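Periplasmic binding protein (Veillonella parvula, PDB 4OVK) probably captures a solute outside the cytoplasmic membrane and delivers it to an ABC transporter for uptake, as other periplasmic binding proteins do. Local coordinates at residues W229-I234 / S258-V263; D246-K251 / K264-Y269; K178-Y183 / E208-D213; K187-A192 / V221-I226. One frame throughout, in Å; residues are numbered along the deposited sequence.

Contact 1 (W229-I234 / S258-V263)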
loop_
_atom_site.group_PDB
_atom_site.type_symbol
_atom_site.label_atom_id
_atom_site.label_comp_id
_atom_site.label_asym_id
_atom_site.label_seq_id
_atom_site.Cartn_x
_atom_site.Cartn_y
_atom_site.Cartn_z
ATOM N N TRP A 229 -17.335 -19.236 -10.761
ATOM C CA TRP A 229 -16.470 -19.288 -9.575
ATOM C C TRP A 229 -17.317 -19.287 -8.307
ATOM O O TRP A 229 -17.071 -20.072 -7.393
ATOM C CB TRP A 229 -15.491 -18.102 -9.527
ATOM C CG TRP A 229 -14.509 -18.037 -10.668
ATOM C CD1 TRP A 229 -14.085 -19.069 -11.450
ATOM C CD2 TRP A 229 -13.817 -16.873 -11.132
ATOM N NE1 TRP A 229 -13.185 -18.619 -12.387
ATOM C CE2 TRP A 229 -12.996 -17.275 -12.210
ATOM C CE3 TRP A 229 -13.811 -15.528 -10.744
ATOM C CZ2 TRP A 229 -12.184 -16.381 -12.904
ATOM C CZ3 TRP A 229 -12.997 -14.638 -11.432
ATOM C CH2 TRP A 229 -12.195 -15.070 -12.500
ATOM N N ASP A 230 -18.315 -18.403 -8.271
ATOM C CA ASP A 230 -19.223 -18.267 -7.124
ATOM C C ASP A 230 -18.451 -18.040 -5.809
ATOM O O ASP A 230 -18.508 -18.863 -4.886
ATOM C CB ASP A 230 -20.149 -19.495 -7.024
ATOM C CG ASP A 230 -21.423 -19.210 -6.242
ATOM O OD1 ASP A 230 -21.670 -18.038 -5.890
ATOM O OD2 ASP A 230 -22.201 -20.158 -5.995
ATOM N N PRO A 231 -17.716 -16.920 -5.721
ATOM C CA PRO A 231 -16.902 -16.684 -4.536
ATOM C C PRO A 231 -17.736 -16.549 -3.260
ATOM O O PRO A 231 -18.895 -16.087 -3.306
ATOM C CB PRO A 231 -16.161 -15.380 -4.868
ATOM C CG PRO A 231 -17.017 -14.701 -5.870
ATOM C CD PRO A 231 -17.635 -15.797 -6.676
ATOM N N ASP A 232 -17.150 -17.004 -2.156
ATOM C CA ASP A 232 -17.726 -16.870 -0.802
ATOM C C ASP A 232 -17.523 -15.473 -0.206
ATOM O O ASP A 232 -18.332 -15.002 0.611
ATOM C CB ASP A 232 -17.089 -17.901 0.135
ATOM C CG ASP A 232 -17.282 -19.337 -0.345
ATOM O OD1 ASP A 232 -18.440 -19.820 -0.336
ATOM O OD2 ASP A 232 -16.274 -19.985 -0.729
ATOM N N ILE A 233 -16.421 -14.830 -0.596
ATOM C CA ILE A 233 -16.030 -13.518 -0.078
ATOM C C ILE A 233 -15.578 -12.661 -1.258
ATOM O O ILE A 233 -14.907 -13.165 -2.160
ATOM C CB ILE A 233 -14.874 -13.646 0.944
ATOM C CG1 ILE A 233 -15.335 -14.409 2.190
ATOM C CG2 ILE A 233 -14.346 -12.277 1.366
ATOM C CD1 ILE A 233 -14.208 -14.819 3.121
ATOM N N ILE A 234 -15.981 -11.391 -1.267
ATOM C CA ILE A 234 -15.531 -10.435 -2.294
ATOM C C ILE A 234 -14.912 -9.252 -1.561
ATOM O O ILE A 234 -15.522 -8.707 -0.641
ATOM C CB ILE A 234 -16.697 -9.940 -3.183
ATOM C CG1 ILE A 234 -17.303 -11.101 -3.988
ATOM C CG2 ILE A 234 -16.224 -8.831 -4.132
ATOM C CD1 ILE A 234 -18.654 -10.778 -4.617
ATOM N N SER A 258 -26.687 -11.038 -7.917
ATOM C CA SER A 258 -27.663 -11.438 -6.875
ATOM C C SER A 258 -27.605 -12.899 -6.413
ATOM O O SER A 258 -28.029 -13.209 -5.298
ATOM C CB SER A 258 -29.095 -11.098 -7.311
ATOM O OG SER A 258 -29.511 -11.898 -8.404
ATOM N N ASN A 259 -27.090 -13.785 -7.261
ATOM C CA ASN A 259 -27.050 -15.215 -6.962
ATOM C C ASN A 259 -25.664 -15.717 -6.537
ATOM O O ASN A 259 -25.457 -16.927 -6.403
ATOM C CB ASN A 259 -27.545 -15.998 -8.181
ATOM C CG ASN A 259 -29.005 -15.727 -8.493
ATOM O OD1 ASN A 259 -29.852 -15.693 -7.594
ATOM N ND2 ASN A 259 -29.310 -15.536 -9.773
ATOM N N ILE A 260 -24.727 -14.794 -6.310
ATOM C CA ILE A 260 -23.371 -15.147 -5.880
ATOM C C ILE A 260 -23.376 -15.343 -4.363
ATOM O O ILE A 260 -23.959 -14.530 -3.641
ATOM C CB ILE A 260 -22.353 -14.047 -6.256
ATOM C CG1 ILE A 260 -22.310 -13.836 -7.775
ATOM C CG2 ILE A 260 -20.965 -14.370 -5.698
ATOM C CD1 ILE A 260 -21.506 -14.856 -8.531
ATOM N N LYS A 261 -22.723 -16.406 -3.887
ATOM C CA LYS A 261 -22.694 -16.728 -2.446
ATOM C C LYS A 261 -22.290 -15.523 -1.579
ATOM O O LYS A 261 -22.981 -15.190 -0.620
ATOM C CB LYS A 261 -21.762 -17.915 -2.160
ATOM C CG LYS A 261 -22.260 -19.265 -2.672
ATOM C CD LYS A 261 -21.153 -20.320 -2.571
ATOM C CE LYS A 261 -21.611 -21.698 -3.011
ATOM N NZ LYS A 261 -20.479 -22.669 -2.989
ATOM N N ALA A 262 -21.186 -14.865 -1.930
ATOM C CA ALA A 262 -20.729 -13.680 -1.183
ATOM C C ALA A 262 -21.801 -12.602 -1.082
ATOM O O ALA A 262 -21.875 -11.893 -0.087
ATOM C CB ALA A 262 -19.453 -13.090 -1.795
ATOM N N VAL A 263 -22.636 -12.488 -2.113
ATOM C CA VAL A 263 -23.666 -11.462 -2.157
ATOM C C VAL A 263 -24.868 -11.877 -1.309
ATOM O O VAL A 263 -25.386 -11.082 -0.518
ATOM C CB VAL A 263 -24.065 -11.145 -3.610
ATOM C CG1 VAL A 263 -25.170 -10.094 -3.656
ATOM C CG2 VAL A 263 -22.842 -10.665 -4.381
HETATM O O HOH W 1 -17.737 -21.492 -4.631
HETATM O O HOH W 2 -24.848 -19.358 -5.351
#

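Contact 2 (D246-K251 / K264-Y269)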
loop_
_atom_site.group_PDB
_atom_site.type_symbol
_atom_site.label_atom_id
_atom_site.label_comp_id
_atom_site.label_asym_id
_atom_site.label_seq_id
_atom_site.Cartn_x
_atom_site.Cartn_y
_atom_site.Cartn_z
ATOM N N ASP A 246 -23.348 -1.148 -3.759
ATOM C CA ASP A 246 -23.416 -1.159 -5.244
ATOM C C ASP A 246 -23.633 -2.568 -5.811
ATOM O O ASP A 246 -24.320 -2.756 -6.827
ATOM C CB ASP A 246 -22.139 -0.566 -5.846
ATOM C CG ASP A 246 -21.896 0.884 -5.410
ATOM O OD1 ASP A 246 -22.892 1.598 -5.101
ATOM O OD2 ASP A 246 -20.711 1.310 -5.374
ATOM N N ILE A 247 -23.039 -3.549 -5.144
ATOM C CA ILE A 247 -23.206 -4.952 -5.499
ATOM C C ILE A 247 -24.541 -5.476 -4.949
ATOM O O ILE A 247 -25.311 -6.094 -5.673
ATOM C CB ILE A 247 -22.045 -5.809 -4.934
ATOM C CG1 ILE A 247 -20.686 -5.420 -5.537
ATOM C CG2 ILE A 247 -22.315 -7.295 -5.126
ATOM C CD1 ILE A 247 -20.523 -5.651 -7.020
ATOM N N TYR A 248 -24.811 -5.231 -3.666
ATOM C CA TYR A 248 -26.046 -5.725 -3.038
ATOM C C TYR A 248 -27.314 -5.240 -3.750
ATOM O O TYR A 248 -28.295 -5.983 -3.862
ATOM C CB TYR A 248 -26.109 -5.311 -1.555
ATOM C CG TYR A 248 -25.026 -5.908 -0.669
ATOM C CD1 TYR A 248 -24.621 -7.235 -0.811
ATOM C CD2 TYR A 248 -24.426 -5.148 0.330
ATOM C CE1 TYR A 248 -23.637 -7.773 0.005
ATOM C CE2 TYR A 248 -23.442 -5.678 1.155
ATOM C CZ TYR A 248 -23.048 -6.987 0.990
ATOM O OH TYR A 248 -22.096 -7.529 1.820
ATOM N N GLN A 249 -27.296 -3.995 -4.230
ATOM C CA GLN A 249 -28.452 -3.411 -4.913
ATOM C C GLN A 249 -28.350 -3.441 -6.446
ATOM O O GLN A 249 -29.129 -2.779 -7.135
ATOM C CB GLN A 249 -28.663 -1.983 -4.432
ATOM C CG GLN A 249 -28.856 -1.855 -2.928
ATOM C CD GLN A 249 -29.416 -0.496 -2.536
ATOM O OE1 GLN A 249 -30.240 0.085 -3.253
ATOM N NE2 GLN A 249 -28.976 0.018 -1.395
ATOM N N ASP A 250 -27.401 -4.215 -6.971
ATOM C CA ASP A 250 -27.204 -4.386 -8.420
ATOM C C ASP A 250 -27.301 -3.064 -9.166
ATOM O O ASP A 250 -28.150 -2.869 -10.033
ATOM C CB ASP A 250 -28.176 -5.435 -9.000
ATOM C CG ASP A 250 -27.650 -6.860 -8.864
ATOM O OD1 ASP A 250 -26.499 -7.141 -9.300
ATOM O OD2 ASP A 250 -28.397 -7.706 -8.327
ATOM N N LYS A 251 -26.416 -2.148 -8.796
ATOM C CA LYS A 251 -26.330 -0.853 -9.445
ATOM C C LYS A 251 -25.462 -0.871 -10.692
ATOM O O LYS A 251 -25.402 0.132 -11.398
ATOM C CB LYS A 251 -25.780 0.169 -8.469
ATOM C CG LYS A 251 -26.594 0.301 -7.192
ATOM C CD LYS A 251 -26.037 1.433 -6.344
ATOM C CE LYS A 251 -26.523 1.372 -4.912
ATOM N NZ LYS A 251 -25.824 2.358 -4.047
ATOM N N LYS A 264 -25.295 -13.127 -1.455
ATOM C CA LYS A 264 -26.427 -13.650 -0.682
ATOM C C LYS A 264 -26.149 -13.689 0.822
ATOM O O LYS A 264 -27.062 -13.487 1.631
ATOM C CB LYS A 264 -26.822 -15.039 -1.196
ATOM C CG LYS A 264 -27.359 -15.017 -2.623
ATOM C CD LYS A 264 -27.964 -16.353 -3.032
ATOM C CE LYS A 264 -26.895 -17.400 -3.291
ATOM N NZ LYS A 264 -27.486 -18.754 -3.475
ATOM N N THR A 265 -24.887 -13.935 1.189
ATOM C CA THR A 265 -24.472 -14.004 2.595
ATOM C C THR A 265 -23.866 -12.697 3.119
ATOM O O THR A 265 -23.368 -12.667 4.244
ATOM C CB THR A 265 -23.458 -15.150 2.825
ATOM O OG1 THR A 265 -22.309 -14.971 1.989
ATOM C CG2 THR A 265 -24.105 -16.517 2.531
ATOM N N HIS A 266 -23.895 -11.635 2.303
ATOM C CA HIS A 266 -23.433 -10.301 2.706
ATOM C C HIS A 266 -21.980 -10.323 3.194
ATOM O O HIS A 266 -21.651 -9.861 4.302
ATOM C CB HIS A 266 -24.371 -9.657 3.741
ATOM C CG HIS A 266 -25.728 -9.328 3.198
ATOM N ND1 HIS A 266 -26.007 -8.141 2.554
ATOM C CD2 HIS A 266 -26.881 -10.037 3.192
ATOM C CE1 HIS A 266 -27.272 -8.131 2.174
ATOM N NE2 HIS A 266 -27.825 -9.270 2.550
ATOM N N ARG A 267 -21.129 -10.874 2.338
ATOM C CA ARG A 267 -19.696 -10.959 2.580
ATOM C C ARG A 267 -18.937 -10.244 1.450
ATOM O O ARG A 267 -17.975 -10.782 0.867
ATOM C CB ARG A 267 -19.292 -12.432 2.715
ATOM C CG ARG A 267 -19.958 -13.131 3.909
ATOM C CD ARG A 267 -19.018 -14.124 4.566
ATOM N NE ARG A 267 -17.966 -13.431 5.308
ATOM C CZ ARG A 267 -16.857 -13.999 5.783
ATOM N NH1 ARG A 267 -15.967 -13.256 6.436
ATOM N NH2 ARG A 267 -16.623 -15.292 5.597
ATOM N N VAL A 268 -19.397 -9.026 1.150
ATOM C CA VAL A 268 -18.736 -8.098 0.217
ATOM C C VAL A 268 -18.171 -6.950 1.033
ATOM O O VAL A 268 -18.910 -6.223 1.719
ATOM C CB VAL A 268 -19.707 -7.516 -0.827
ATOM C CG1 VAL A 268 -18.966 -6.638 -1.836
ATOM C CG2 VAL A 268 -20.478 -8.615 -1.541
ATOM N N TYR A 269 -16.858 -6.784 0.961
ATOM C CA TYR A 269 -16.139 -5.872 1.845
ATOM C C TYR A 269 -15.242 -4.917 1.075
ATOM O O TYR A 269 -14.452 -5.357 0.237
ATOM C CB TYR A 269 -15.253 -6.667 2.782
ATOM C CG TYR A 269 -15.985 -7.705 3.609
ATOM C CD1 TYR A 269 -16.790 -7.331 4.668
ATOM C CD2 TYR A 269 -15.863 -9.063 3.322
ATOM C CE1 TYR A 269 -17.451 -8.292 5.436
ATOM C CE2 TYR A 269 -16.501 -10.017 4.080
ATOM C CZ TYR A 269 -17.304 -9.628 5.136
ATOM O OH TYR A 269 -17.948 -10.593 5.897
HETATM O O HOH W 3 -20.883 -6.051 3.604
#

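Contact 3 (K178-Y183 / E208-D213)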
loop_
_atom_site.group_PDB
_atom_site.type_symbol
_atom_site.label_atom_id
_atom_site.label_comp_id
_atom_site.label_asym_id
_atom_site.label_seq_id
_atom_site.Cartn_x
_atom_site.Cartn_y
_atom_site.Cartn_z
ATOM N N LYS A 178 -10.932 -24.078 2.161
ATOM C CA LYS A 178 -10.762 -22.624 2.283
ATOM C C LYS A 178 -11.877 -21.836 1.579
ATOM O O LYS A 178 -12.349 -22.264 0.530
ATOM C CB LYS A 178 -9.417 -22.242 1.680
ATOM C CG LYS A 178 -8.225 -22.934 2.326
ATOM C CD LYS A 178 -6.923 -22.520 1.659
ATOM C CE LYS A 178 -6.071 -23.707 1.275
ATOM N NZ LYS A 178 -4.904 -23.236 0.492
ATOM N N PRO A 179 -12.302 -20.681 2.145
ATOM C CA PRO A 179 -13.286 -19.850 1.438
ATOM C C PRO A 179 -12.719 -19.334 0.119
ATOM O O PRO A 179 -11.531 -19.004 0.057
ATOM C CB PRO A 179 -13.534 -18.669 2.392
ATOM C CG PRO A 179 -12.993 -19.089 3.706
ATOM C CD PRO A 179 -11.905 -20.089 3.433
ATOM N N LYS A 180 -13.555 -19.287 -0.916
ATOM C CA LYS A 180 -13.155 -18.750 -2.211
ATOM C C LYS A 180 -13.318 -17.230 -2.220
ATOM O O LYS A 180 -14.405 -16.713 -1.959
ATOM C CB LYS A 180 -13.979 -19.378 -3.326
ATOM C CG LYS A 180 -13.455 -19.057 -4.717
ATOM C CD LYS A 180 -14.283 -19.712 -5.814
ATOM C CE LYS A 180 -14.254 -21.229 -5.735
ATOM N NZ LYS A 180 -14.767 -21.815 -6.999
ATOM N N VAL A 181 -12.228 -16.531 -2.534
ATOM C CA VAL A 181 -12.160 -15.072 -2.407
ATOM C C VAL A 181 -11.853 -14.441 -3.753
ATOM O O VAL A 181 -10.918 -14.876 -4.449
ATOM C CB VAL A 181 -11.069 -14.623 -1.402
ATOM C CG1 VAL A 181 -11.111 -13.115 -1.200
ATOM C CG2 VAL A 181 -11.204 -15.357 -0.067
ATOM N N LEU A 182 -12.644 -13.421 -4.098
ATOM C CA LEU A 182 -12.466 -12.626 -5.315
ATOM C C LEU A 182 -12.055 -11.211 -4.904
ATOM O O LEU A 182 -12.717 -10.586 -4.062
ATOM C CB LEU A 182 -13.777 -12.544 -6.092
ATOM C CG LEU A 182 -13.700 -11.777 -7.418
ATOM C CD1 LEU A 182 -12.830 -12.535 -8.411
ATOM C CD2 LEU A 182 -15.092 -11.551 -7.976
ATOM N N TYR A 183 -10.966 -10.708 -5.484
ATOM C CA TYR A 183 -10.553 -9.330 -5.261
ATOM C C TYR A 183 -10.966 -8.535 -6.504
ATOM O O TYR A 183 -10.356 -8.656 -7.564
ATOM C CB TYR A 183 -9.044 -9.262 -4.994
ATOM C CG TYR A 183 -8.593 -8.135 -4.059
ATOM C CD1 TYR A 183 -8.770 -6.807 -4.399
ATOM C CD2 TYR A 183 -7.985 -8.414 -2.838
ATOM C CE1 TYR A 183 -8.341 -5.782 -3.558
ATOM C CE2 TYR A 183 -7.573 -7.404 -1.982
ATOM C CZ TYR A 183 -7.742 -6.088 -2.351
ATOM O OH TYR A 183 -7.308 -5.083 -1.512
ATOM N N GLU A 208 -8.928 -19.429 -0.872
ATOM C CA GLU A 208 -8.689 -19.915 -2.223
ATOM C C GLU A 208 -8.973 -18.752 -3.151
ATOM O O GLU A 208 -9.973 -18.061 -2.992
ATOM C CB GLU A 208 -9.593 -21.105 -2.564
ATOM C CG GLU A 208 -9.513 -21.539 -4.026
ATOM C CD GLU A 208 -10.372 -22.747 -4.366
ATOM O OE1 GLU A 208 -10.989 -23.344 -3.450
ATOM O OE2 GLU A 208 -10.431 -23.099 -5.571
ATOM N N ASN A 209 -8.096 -18.540 -4.124
ATOM C CA ASN A 209 -8.315 -17.518 -5.134
ATOM C C ASN A 209 -9.350 -17.932 -6.175
ATOM O O ASN A 209 -9.111 -18.847 -6.970
ATOM C CB ASN A 209 -6.998 -17.205 -5.817
ATOM C CG ASN A 209 -6.112 -16.363 -4.949
ATOM O OD1 ASN A 209 -6.455 -15.223 -4.644
ATOM N ND2 ASN A 209 -4.982 -16.920 -4.519
ATOM N N ALA A 210 -10.489 -17.242 -6.183
ATOM C CA ALA A 210 -11.510 -17.449 -7.216
ATOM C C ALA A 210 -10.928 -17.308 -8.623
ATOM O O ALA A 210 -11.295 -18.066 -9.516
ATOM C CB ALA A 210 -12.672 -16.474 -7.033
ATOM N N ALA A 211 -10.019 -16.344 -8.802
ATOM C CA ALA A 211 -9.402 -16.051 -10.109
ATOM C C ALA A 211 -8.012 -16.689 -10.285
ATOM O O ALA A 211 -7.176 -16.186 -11.037
ATOM C CB ALA A 211 -9.318 -14.547 -10.297
ATOM N N LYS A 212 -7.797 -17.800 -9.590
ATOM C CA LYS A 212 -6.561 -18.586 -9.621
ATOM C C LYS A 212 -6.023 -18.871 -11.029
ATOM O O LYS A 212 -4.804 -18.861 -11.255
ATOM C CB LYS A 212 -6.843 -19.897 -8.872
ATOM C CG LYS A 212 -5.922 -21.074 -9.127
ATOM C CD LYS A 212 -6.465 -22.304 -8.410
ATOM C CE LYS A 212 -7.614 -22.932 -9.185
ATOM N NZ LYS A 212 -8.641 -23.494 -8.276
ATOM N N ASP A 213 -6.927 -19.123 -11.973
ATOM C CA ASP A 213 -6.524 -19.473 -13.335
ATOM C C ASP A 213 -6.578 -18.291 -14.307
ATOM O O ASP A 213 -6.449 -18.484 -15.503
ATOM C CB ASP A 213 -7.367 -20.648 -13.840
ATOM C CG ASP A 213 -7.174 -21.906 -12.998
ATOM O OD1 ASP A 213 -6.015 -22.219 -12.641
ATOM O OD2 ASP A 213 -8.177 -22.584 -12.687
HETATM O O HOH W 4 -8.723 -14.494 -6.358
#

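Contact 4 (K187-A192 / V221-I226)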
loop_
_atom_site.group_PDB
_atom_site.type_symbol
_atom_site.label_atom_id
_atom_site.label_comp_id
_atom_site.label_asym_id
_atom_site.label_seq_id
_atom_site.Cartn_x
_atom_site.Cartn_y
_atom_site.Cartn_z
ATOM N N LYS A 187 -15.886 -1.349 -11.190
ATOM C CA LYS A 187 -17.233 -1.608 -11.709
ATOM C C LYS A 187 -17.237 -2.182 -13.123
ATOM O O LYS A 187 -18.303 -2.296 -13.743
ATOM C CB LYS A 187 -18.049 -0.313 -11.686
ATOM C CG LYS A 187 -18.141 0.317 -10.304
ATOM C CD LYS A 187 -19.064 1.528 -10.274
ATOM C CE LYS A 187 -18.336 2.802 -10.618
ATOM N NZ LYS A 187 -17.272 3.163 -9.649
ATOM N N ASN A 188 -16.059 -2.557 -13.622
ATOM C CA ASN A 188 -15.900 -3.023 -14.993
ATOM C C ASN A 188 -15.319 -4.441 -15.047
ATOM O O ASN A 188 -14.579 -4.777 -15.967
ATOM C CB ASN A 188 -15.011 -2.036 -15.769
ATOM C CG ASN A 188 -15.220 -2.106 -17.272
ATOM O OD1 ASN A 188 -16.303 -2.462 -17.748
ATOM N ND2 ASN A 188 -14.182 -1.749 -18.034
ATOM N N LEU A 189 -15.657 -5.262 -14.046
ATOM C CA LEU A 189 -15.336 -6.692 -14.049
ATOM C C LEU A 189 -13.835 -6.994 -14.136
ATOM O O LEU A 189 -13.420 -8.014 -14.686
ATOM C CB LEU A 189 -16.103 -7.409 -15.175
ATOM C CG LEU A 189 -17.625 -7.389 -15.018
ATOM C CD1 LEU A 189 -18.310 -7.818 -16.308
ATOM C CD2 LEU A 189 -18.042 -8.281 -13.852
ATOM N N THR A 190 -13.029 -6.106 -13.568
ATOM C CA THR A 190 -11.595 -6.310 -13.492
ATOM C C THR A 190 -11.243 -6.842 -12.114
ATOM O O THR A 190 -11.651 -6.276 -11.097
ATOM C CB THR A 190 -10.840 -5.006 -13.768
ATOM O OG1 THR A 190 -11.230 -4.519 -15.052
ATOM C CG2 THR A 190 -9.336 -5.240 -13.749
ATOM N N VAL A 191 -10.484 -7.937 -12.099
ATOM C CA VAL A 191 -10.191 -8.671 -10.874
ATOM C C VAL A 191 -8.686 -8.881 -10.748
ATOM O O VAL A 191 -7.945 -8.772 -11.736
ATOM C CB VAL A 191 -10.924 -10.039 -10.853
ATOM C CG1 VAL A 191 -12.419 -9.835 -11.085
ATOM C CG2 VAL A 191 -10.357 -10.998 -11.899
ATOM N N ALA A 192 -8.249 -9.178 -9.530
ATOM C CA ALA A 192 -6.853 -9.498 -9.260
ATOM C C ALA A 192 -6.520 -10.888 -9.797
ATOM O O ALA A 192 -7.165 -11.865 -9.424
ATOM C CB ALA A 192 -6.587 -9.445 -7.768
ATOM N N VAL A 221 -12.511 -9.885 -16.766
ATOM C CA VAL A 221 -13.147 -11.185 -16.984
ATOM C C VAL A 221 -14.637 -10.984 -17.277
ATOM O O VAL A 221 -15.131 -9.854 -17.262
ATOM C CB VAL A 221 -12.954 -12.125 -15.765
ATOM C CG1 VAL A 221 -11.470 -12.272 -15.435
ATOM C CG2 VAL A 221 -13.737 -11.640 -14.542
ATOM N N SER A 222 -15.342 -12.077 -17.564
ATOM C CA SER A 222 -16.783 -12.029 -17.838
ATOM C C SER A 222 -17.606 -12.244 -16.563
ATOM O O SER A 222 -17.155 -12.904 -15.624
ATOM C CB SER A 222 -17.166 -13.102 -18.860
ATOM O OG SER A 222 -17.069 -14.402 -18.297
HETATM N N MSE A 223 -18.825 -11.708 -16.550
HETATM C CA MSE A 223 -19.755 -11.967 -15.451
HETATM C C MSE A 223 -20.043 -13.450 -15.371
HETATM O O MSE A 223 -20.247 -13.982 -14.279
HETATM C CB MSE A 223 -21.043 -11.162 -15.635
HETATM C CG MSE A 223 -22.002 -11.253 -14.449
HETATM SE SE MSE A 223 -21.302 -10.251 -12.906
HETATM C CE MSE A 223 -21.676 -11.557 -11.490
ATOM N N GLU A 224 -20.044 -14.135 -16.510
ATOM C CA GLU A 224 -20.285 -15.577 -16.527
ATOM C C GLU A 224 -19.192 -16.355 -15.772
ATOM O O GLU A 224 -19.504 -17.274 -15.006
ATOM C CB GLU A 224 -20.435 -16.084 -17.966
ATOM C CG GLU A 224 -20.891 -17.530 -18.068
ATOM C CD GLU A 224 -19.763 -18.484 -18.430
ATOM O OE1 GLU A 224 -19.472 -18.632 -19.638
ATOM O OE2 GLU A 224 -19.180 -19.097 -17.507
ATOM N N GLU A 225 -17.928 -15.976 -15.969
ATOM C CA GLU A 225 -16.807 -16.583 -15.228
ATOM C C GLU A 225 -16.987 -16.423 -13.717
ATOM O O GLU A 225 -16.795 -17.374 -12.953
ATOM C CB GLU A 225 -15.465 -15.952 -15.637
ATOM C CG GLU A 225 -14.898 -16.448 -16.954
ATOM C CD GLU A 225 -13.721 -15.616 -17.436
ATOM O OE1 GLU A 225 -12.569 -16.031 -17.187
ATOM O OE2 GLU A 225 -13.943 -14.546 -18.051
ATOM N N ILE A 226 -17.352 -15.215 -13.295
ATOM C CA ILE A 226 -17.533 -14.914 -11.876
ATOM C C ILE A 226 -18.704 -15.716 -11.285
ATOM O O ILE A 226 -18.615 -16.210 -10.156
ATOM C CB ILE A 226 -17.693 -13.387 -11.637
ATOM C CG1 ILE A 226 -16.380 -12.658 -11.990
ATOM C CG2 ILE A 226 -18.096 -13.085 -10.195
ATOM C CD1 ILE A 226 -16.494 -11.150 -12.024
#

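Contact 1 (W229-I234 / S258-V263)
D230 and P231 meet the start of helix 261-264 with two hydrogen bonds. The carboxylate of D230 reaches the helix because CG stands anti to the backbone N (chi1 -158°), and its OD1 accepts from K261 N at 2.8 Å, on the syn side. P231 O accepts from A262 N at 2.9 Å. An aspartate suits this place, since the first amides of a helix lack acceptors within the helix. The tight part is the packing round A262. A262 CB is wedged 3.3 Å from D232 O and 3.7 Å from I234 CG1, a fit that a small methyl allows, while I260 CG2 packs on P231 CD at 3.8 Å. Outward the contact turns loose and wet. The extended chain of K261 crosses D230 at about a right angle, but NZ stays 4.3 Å from D230 OD2, and one water joins D230 OD2 to N259 O. D232 points its OD2 to K180 N instead. An alanine in place of D230 would probably leave K261 N without its acceptor and the bridging water short of one. The carboxylate probably favours the amides of the helix start and the K261 ammonium, though no salt bridge forms.

Contact 2 (D246-K251 / K264-Y269)
Y248 lies with one ring face under the imidazole of H266, whose ND1 sits 3.4 Å above the plane and over the ring centre. The pair is edge-to-face, the edge of H266 turned to the tyrosine, with the planes inclined at 51° and the centroids 4.5 Å apart. CG of Y248 stands anti to its carbonyl carbon (chi1 -64°), which starts the ring toward 264-269. Its hydroxyl then does polar work: V268 N donates to OH at 3.2 Å, and a water lies 2.6 Å from OH, in the plane of the ring, and donates to V268 O. A tyrosine suits this place because its flat ring packs against H266 and V268 while its tip serves the backbone. V268 adds CG2, 3.6 Å from Y248 CE1, and this one methyl also meets I247 CG2 at 4.2 Å. H266 has positive phi as the C-prime residue of a Schellman motif ending helix 261-264, and D250 plays the same part for helix 244-248. Thus the contact joins the end of helix 244-248 to the turn leading into strand 268-270, with V263 of helix 261-264 against I247 and Y248, and strand 233-236 beside V268.

Contact 3 (K178-Y183 / E208-D213)
K180 turns CG anti to its backbone N (chi1 -170°), which sets that methylene over A210, 3.6 Å from its CB. The chain bends at chi3 (-62°), and NZ ends on W229 O, in a hydrogen bond; E208 OE2 is 4.7 Å from NZ, too far for a salt bridge, and instead bonds weakly to K212 NZ in a salt bridge. Lysine suits this place because its methylenes can pack on an alanine while the amine finds a carbonyl. The two segments pair as parallel strands, 208-209 being outermost, in a four-stranded sheet of order 2-1-3-4, as in chelatase-like alpha/beta domains. E208 N donates to P179 O at 2.8 Å, V181 N to E208 O, and A210 N to V181 O at 3.0 Å. An alanine at K180 would probably bare the flank of A210 and leave W229 O without the ammonium. L182 CD1 reaches A210 CB at 4.2 Å, on the side where W229 covers A210 and A211. A type I turn runs from N209 to K212.

Contact 4 (K187-A192 / V221-I226)
L189 and V221 share the one hydrogen bond between the segments: V221 N donates to L189 O at 2.9 Å. The rest is apolar. L189 CD2 meets I226 CD1 at 3.7 Å. M223, a selenomethionine bent at chi2 and chi3, crosses L189 at about a right angle and offers its selenium to L189 CD2 at 3.9 Å, so that the branched leucine fills the corner between the two. V191 CG2 lies 3.9 Å from V221 CG1, and V191 CG1 comes near I226 CD1. Within 221-226 the polar bonds cap the helix: S222 OG accepts from E225 N at 2.9 Å, while E225 OE2 takes both S222 N and S222 OG, forming a capping box. Serine and glutamate fit here because each can bond to the other's backbone amide. V191 belongs to a two-stranded antiparallel sheet with strand 218-220, followed through V221 and S222 by helix 223-229; L182 of strand 180-184 lies against both V191 and I226, joining this pair to the main sheet.

All four contacts lie in one lobe, three of them on the same parallel sheet: contact 3 on strands 208-209 and 180-184, contact 1 on 233-236, contact 2 on 268-270. Contact 1 is the most buried by its residues, whereas the other three are partly buried; exposed sides lie at K261 in contact 1 and H266 in contact 2. Contact 3 is sheet pairing, bonded backbone to backbone; contact 1 pairs a helix start with an acidic side chain and a carbonyl; contact 2 relies on an aromatic pair and a hydroxyl; contact 4 is mainly apolar. Contacts 1 and 2 interlock along the chain, as do 3 and 4. Contacts 1 and 3 touch through neighbouring strands 233-236 and 180-184.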